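Local atomic coordinates of probable tRNA pseudouridine synthase D (Methanosarcina mazei, PDB entry 1Z2Z), a protein that probably isomerises uridine 13 of transfer RNAs to pseudouridine, as a member of the TruD family of pseudouridine synthases. Residues F175-K187 with A197-E209. Sequence-based numbering, arbitrary orientation.
Sequences FGSVRPVTHLVGK and AALLYIAEPFPEE
Val185 and Ala197 bring the backbones closest, CA to CA 4.5 Å, where helices 182-187 and 197-202 run nearly antiparallel (162°) with their axes 8.4 Å apart. The two belong to a helical hairpin in the TRUD region of this pseudouridine synthase, and the loops flanking it pack on each other as well. A beta-branched valine facing an alanine suits the close end: with CG1 anti to the backbone N (chi1 179°), Val185 sets that methyl against Ala197 CB, 3.8 Å away, while its CG2 lies beside Leu200 CB. Farther along, Arg179 reaches from its loop to the C-terminal end of helix 197-202, where carbonyls lack the next helical turn's donors. Its NH2 donates to Tyr201 O at 2.8 Å, on a lone pair in the carbonyl plane, and its NH1 to Glu204 O at 3.0 Å, from above that carbonyl's plane. A long, flat, multi-donor cation fits this place, and the helix end would probably favour its charge; Glu240 of helix 238-249 adds a weak, long ion pair. A leucine here would probably leave the carbonyls of Tyr201 and Glu204 without these donors and free the chain around Glu204 to shift. Glu209, salt-bridged to Arg217 through OE1, accepts from Phe206 N with OE2, bracing the type I turn from Phe206 to Glu209. Phe206 offers a broad apolar surface: Val181 CG1 touches its CZ, and Leu184 CD1 comes to its edge. Over one face, Arg179 CG makes a CH-pi contact, 3.3 Å from the ring centroid and 14° off the normal.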
loop_
_atom_site.group_PDB
_atom_site.type_symbol
_atom_site.label_atom_id
_atom_site.label_comp_id
_atom_site.label_asym_id
_atom_site.label_seq_id
_atom_site.Cartn_x
_atom_site.Cartn_y
_atom_site.Cartn_z
ATOM N N PHE A 175 0.184 -5.531 4.635
ATOM C CA PHE A 175 0.032 -6.855 5.238
ATOM C C PHE A 175 -0.825 -6.836 6.496
ATOM O O PHE A 175 -0.906 -7.825 7.226
ATOM C CB PHE A 175 1.409 -7.441 5.553
ATOM C CG PHE A 175 2.255 -7.650 4.340
ATOM C CD1 PHE A 175 2.224 -8.859 3.655
ATOM C CD2 PHE A 175 3.064 -6.625 3.854
ATOM C CE1 PHE A 175 2.982 -9.042 2.506
ATOM C CE2 PHE A 175 3.830 -6.794 2.704
ATOM C CZ PHE A 175 3.790 -8.003 2.029
ATOM N N GLY A 176 -1.472 -5.707 6.736
ATOM C CA GLY A 176 -2.306 -5.586 7.914
ATOM C C GLY A 176 -2.524 -4.147 8.336
ATOM O O GLY A 176 -1.614 -3.309 8.260
ATOM N N SER A 177 -3.747 -3.866 8.783
ATOM C CA SER A 177 -4.134 -2.530 9.235
ATOM C C SER A 177 -3.160 -2.020 10.296
ATOM O O SER A 177 -2.298 -1.186 10.011
ATOM C CB SER A 177 -5.558 -2.560 9.808
ATOM O OG SER A 177 -6.507 -2.879 8.803
ATOM N N VAL A 178 -3.303 -2.538 11.514
ATOM C CA VAL A 178 -2.451 -2.157 12.643
ATOM C C VAL A 178 -1.519 -3.311 12.979
ATOM O O VAL A 178 -0.485 -3.145 13.634
ATOM C CB VAL A 178 -3.296 -1.844 13.909
ATOM C CG1 VAL A 178 -4.090 -3.088 14.333
ATOM C CG2 VAL A 178 -2.384 -1.387 15.044
ATOM N N ARG A 179 -1.913 -4.491 12.530
ATOM C CA ARG A 179 -1.144 -5.690 12.782
ATOM C C ARG A 179 -0.950 -6.428 11.465
ATOM O O ARG A 179 -1.904 -6.959 10.897
ATOM C CB ARG A 179 -1.897 -6.559 13.775
ATOM C CG ARG A 179 -1.185 -7.810 14.158
ATOM C CD ARG A 179 -2.074 -8.609 15.065
ATOM N NE ARG A 179 -3.312 -8.959 14.385
ATOM C CZ ARG A 179 -4.255 -9.735 14.904
ATOM N NH1 ARG A 179 -4.099 -10.237 16.119
ATOM N NH2 ARG A 179 -5.341 -10.026 14.196
ATOM N N PRO A 180 0.291 -6.449 10.951
ATOM C CA PRO A 180 0.606 -7.127 9.689
ATOM C C PRO A 180 0.691 -8.640 9.855
ATOM O O PRO A 180 1.772 -9.186 10.043
ATOM C CB PRO A 180 1.947 -6.511 9.303
ATOM C CG PRO A 180 2.600 -6.307 10.636
ATOM C CD PRO A 180 1.470 -5.726 11.466
ATOM N N VAL A 181 -0.454 -9.311 9.778
ATOM C CA VAL A 181 -0.504 -10.760 9.939
ATOM C C VAL A 181 -1.108 -11.478 8.735
ATOM O O VAL A 181 -1.102 -12.707 8.664
ATOM C CB VAL A 181 -1.324 -11.150 11.184
ATOM C CG1 VAL A 181 -0.522 -10.907 12.427
ATOM C CG2 VAL A 181 -2.602 -10.347 11.220
ATOM N N THR A 182 -1.632 -10.717 7.786
ATOM C CA THR A 182 -2.239 -11.331 6.620
ATOM C C THR A 182 -1.336 -12.420 6.043
ATOM O O THR A 182 -1.676 -13.603 6.110
ATOM C CB THR A 182 -2.563 -10.269 5.567
ATOM O OG1 THR A 182 -1.374 -9.549 5.217
ATOM C CG2 THR A 182 -3.583 -9.295 6.129
ATOM N N HIS A 183 -0.180 -12.021 5.518
ATOM C CA HIS A 183 0.789 -12.952 4.942
ATOM C C HIS A 183 1.101 -14.104 5.880
ATOM O O HIS A 183 1.377 -15.220 5.442
ATOM C CB HIS A 183 2.090 -12.218 4.580
ATOM C CG HIS A 183 2.862 -11.706 5.763
ATOM N ND1 HIS A 183 3.967 -12.356 6.268
ATOM C CD2 HIS A 183 2.724 -10.576 6.497
ATOM C CE1 HIS A 183 4.481 -11.646 7.258
ATOM N NE2 HIS A 183 3.745 -10.561 7.416
ATOM N N LEU A 184 1.057 -13.834 7.174
ATOM C CA LEU A 184 1.336 -14.868 8.158
ATOM C C LEU A 184 0.197 -15.873 8.198
ATOM O O LEU A 184 0.402 -17.040 8.518
ATOM C CB LEU A 184 1.520 -14.241 9.541
ATOM C CG LEU A 184 2.684 -13.250 9.675
ATOM C CD1 LEU A 184 2.594 -12.549 11.020
ATOM C CD2 LEU A 184 4.008 -13.987 9.531
ATOM N N VAL A 185 -1.004 -15.416 7.866
ATOM C CA VAL A 185 -2.169 -16.284 7.875
ATOM C C VAL A 185 -2.287 -17.027 6.549
ATOM O O VAL A 185 -2.620 -18.212 6.515
ATOM C CB VAL A 185 -3.448 -15.465 8.135
ATOM C CG1 VAL A 185 -4.669 -16.366 8.129
ATOM C CG2 VAL A 185 -3.328 -14.750 9.469
ATOM N N GLY A 186 -1.999 -16.319 5.461
ATOM C CA GLY A 186 -2.072 -16.918 4.143
ATOM C C GLY A 186 -1.050 -18.025 3.975
ATOM O O GLY A 186 -1.207 -18.915 3.138
ATOM N N LYS A 187 0.005 -17.976 4.777
ATOM C CA LYS A 187 1.049 -18.983 4.693
ATOM C C LYS A 187 0.624 -20.278 5.374
ATOM O O LYS A 187 0.968 -21.364 4.914
ATOM C CB LYS A 187 2.343 -18.463 5.325
ATOM C CG LYS A 187 3.523 -19.408 5.168
ATOM C CD LYS A 187 4.744 -18.923 5.932
ATOM C CE LYS A 187 5.867 -19.954 5.882
ATOM N NZ LYS A 187 6.986 -19.599 6.800
ATOM N N ALA A 197 -3.442 -20.579 11.212
ATOM C CA ALA A 197 -3.976 -19.487 10.402
ATOM C C ALA A 197 -5.117 -18.775 11.123
ATOM O O ALA A 197 -5.279 -17.559 11.001
ATOM C CB ALA A 197 -4.461 -20.014 9.056
ATOM N N ALA A 198 -5.910 -19.536 11.870
ATOM C CA ALA A 198 -7.027 -18.963 12.603
ATOM C C ALA A 198 -6.537 -18.281 13.870
ATOM O O ALA A 198 -7.002 -17.198 14.218
ATOM C CB ALA A 198 -8.035 -20.041 12.948
ATOM N N LEU A 199 -5.596 -18.914 14.559
ATOM C CA LEU A 199 -5.055 -18.348 15.788
ATOM C C LEU A 199 -4.241 -17.084 15.536
ATOM O O LEU A 199 -4.300 -16.140 16.319
ATOM C CB LEU A 199 -4.193 -19.384 16.512
ATOM C CG LEU A 199 -4.809 -20.080 17.732
ATOM C CD1 LEU A 199 -6.173 -20.676 17.391
ATOM C CD2 LEU A 199 -3.849 -21.157 18.212
ATOM N N LEU A 200 -3.484 -17.066 14.444
ATOM C CA LEU A 200 -2.669 -15.906 14.107
ATOM C C LEU A 200 -3.517 -14.655 13.901
ATOM O O LEU A 200 -3.020 -13.538 14.031
ATOM C CB LEU A 200 -1.859 -16.176 12.836
ATOM C CG LEU A 200 -0.690 -17.162 12.912
ATOM C CD1 LEU A 200 -0.170 -17.450 11.513
ATOM C CD2 LEU A 200 0.410 -16.585 13.786
ATOM N N TYR A 201 -4.793 -14.844 13.574
ATOM C CA TYR A 201 -5.704 -13.726 13.333
ATOM C C TYR A 201 -6.540 -13.443 14.576
ATOM O O TYR A 201 -6.746 -12.293 14.955
ATOM C CB TYR A 201 -6.627 -14.045 12.147
ATOM C CG TYR A 201 -7.463 -12.873 11.677
ATOM C CD1 TYR A 201 -6.924 -11.897 10.840
ATOM C CD2 TYR A 201 -8.775 -12.711 12.111
ATOM C CE1 TYR A 201 -7.671 -10.787 10.452
ATOM C CE2 TYR A 201 -9.527 -11.603 11.732
ATOM C CZ TYR A 201 -8.968 -10.643 10.906
ATOM O OH TYR A 201 -9.698 -9.528 10.567
ATOM N N ILE A 202 -7.026 -14.502 15.207
ATOM C CA ILE A 202 -7.831 -14.350 16.407
ATOM C C ILE A 202 -6.983 -13.749 17.531
ATOM O O ILE A 202 -7.384 -12.768 18.161
ATOM C CB ILE A 202 -8.386 -15.707 16.852
ATOM C CG1 ILE A 202 -9.291 -16.266 15.746
ATOM C CG2 ILE A 202 -9.111 -15.554 18.179
ATOM C CD1 ILE A 202 -9.663 -17.728 15.908
ATOM N N ALA A 203 -5.812 -14.346 17.760
ATOM C CA ALA A 203 -4.869 -13.910 18.788
ATOM C C ALA A 203 -3.631 -13.276 18.142
ATOM O O ALA A 203 -3.749 -12.530 17.174
ATOM C CB ALA A 203 -4.463 -15.097 19.654
ATOM N N GLU A 204 -2.448 -13.568 18.677
ATOM C CA GLU A 204 -1.200 -13.021 18.136
ATOM C C GLU A 204 -1.098 -11.509 18.279
ATOM O O GLU A 204 -1.418 -10.764 17.354
ATOM C CB GLU A 204 -1.046 -13.368 16.656
ATOM C CG GLU A 204 0.243 -12.818 16.059
ATOM C CD GLU A 204 1.388 -13.814 16.113
ATOM O OE1 GLU A 204 1.501 -14.559 17.113
ATOM O OE2 GLU A 204 2.178 -13.836 15.148
ATOM N N PRO A 205 -0.612 -11.039 19.435
ATOM C CA PRO A 205 -0.455 -9.614 19.734
ATOM C C PRO A 205 0.756 -8.965 19.070
ATOM O O PRO A 205 1.754 -9.628 18.803
ATOM C CB PRO A 205 -0.334 -9.612 21.245
ATOM C CG PRO A 205 0.480 -10.849 21.485
ATOM C CD PRO A 205 -0.204 -11.860 20.591
ATOM N N PHE A 206 0.663 -7.665 18.809
ATOM C CA PHE A 206 1.763 -6.926 18.201
ATOM C C PHE A 206 2.143 -5.706 19.038
ATOM O O PHE A 206 1.294 -5.104 19.697
ATOM C CB PHE A 206 1.409 -6.486 16.776
ATOM C CG PHE A 206 1.711 -7.523 15.724
ATOM C CD1 PHE A 206 2.046 -7.133 14.432
ATOM C CD2 PHE A 206 1.658 -8.887 16.021
ATOM C CE1 PHE A 206 2.328 -8.078 13.454
ATOM C CE2 PHE A 206 1.938 -9.843 15.049
ATOM C CZ PHE A 206 2.275 -9.437 13.762
ATOM N N PRO A 207 3.431 -5.316 19.009
ATOM C CA PRO A 207 3.934 -4.168 19.768
ATOM C C PRO A 207 3.316 -2.833 19.384
ATOM O O PRO A 207 3.642 -1.807 19.973
ATOM C CB PRO A 207 5.435 -4.212 19.493
ATOM C CG PRO A 207 5.491 -4.718 18.097
ATOM C CD PRO A 207 4.489 -5.855 18.131
ATOM N N GLU A 208 2.424 -2.847 18.402
ATOM C CA GLU A 208 1.768 -1.627 17.947
ATOM C C GLU A 208 0.470 -1.398 18.714
ATOM O O GLU A 208 0.058 -0.263 18.944
ATOM C CB GLU A 208 1.440 -1.735 16.461
ATOM C CG GLU A 208 0.938 -0.445 15.860
ATOM C CD GLU A 208 2.073 0.401 15.352
ATOM O OE1 GLU A 208 3.112 0.458 16.046
ATOM O OE2 GLU A 208 1.927 1.007 14.264
ATOM N N GLU A 209 -0.174 -2.493 19.099
ATOM C CA GLU A 209 -1.441 -2.433 19.810
ATOM C C GLU A 209 -1.242 -2.048 21.266
ATOM O O GLU A 209 -0.149 -2.193 21.811
ATOM C CB GLU A 209 -2.132 -3.797 19.748
ATOM C CG GLU A 209 -2.240 -4.393 18.355
ATOM C CD GLU A 209 -2.825 -5.785 18.386
ATOM O OE1 GLU A 209 -3.991 -5.927 18.814
ATOM O OE2 GLU A 209 -2.119 -6.737 17.992
#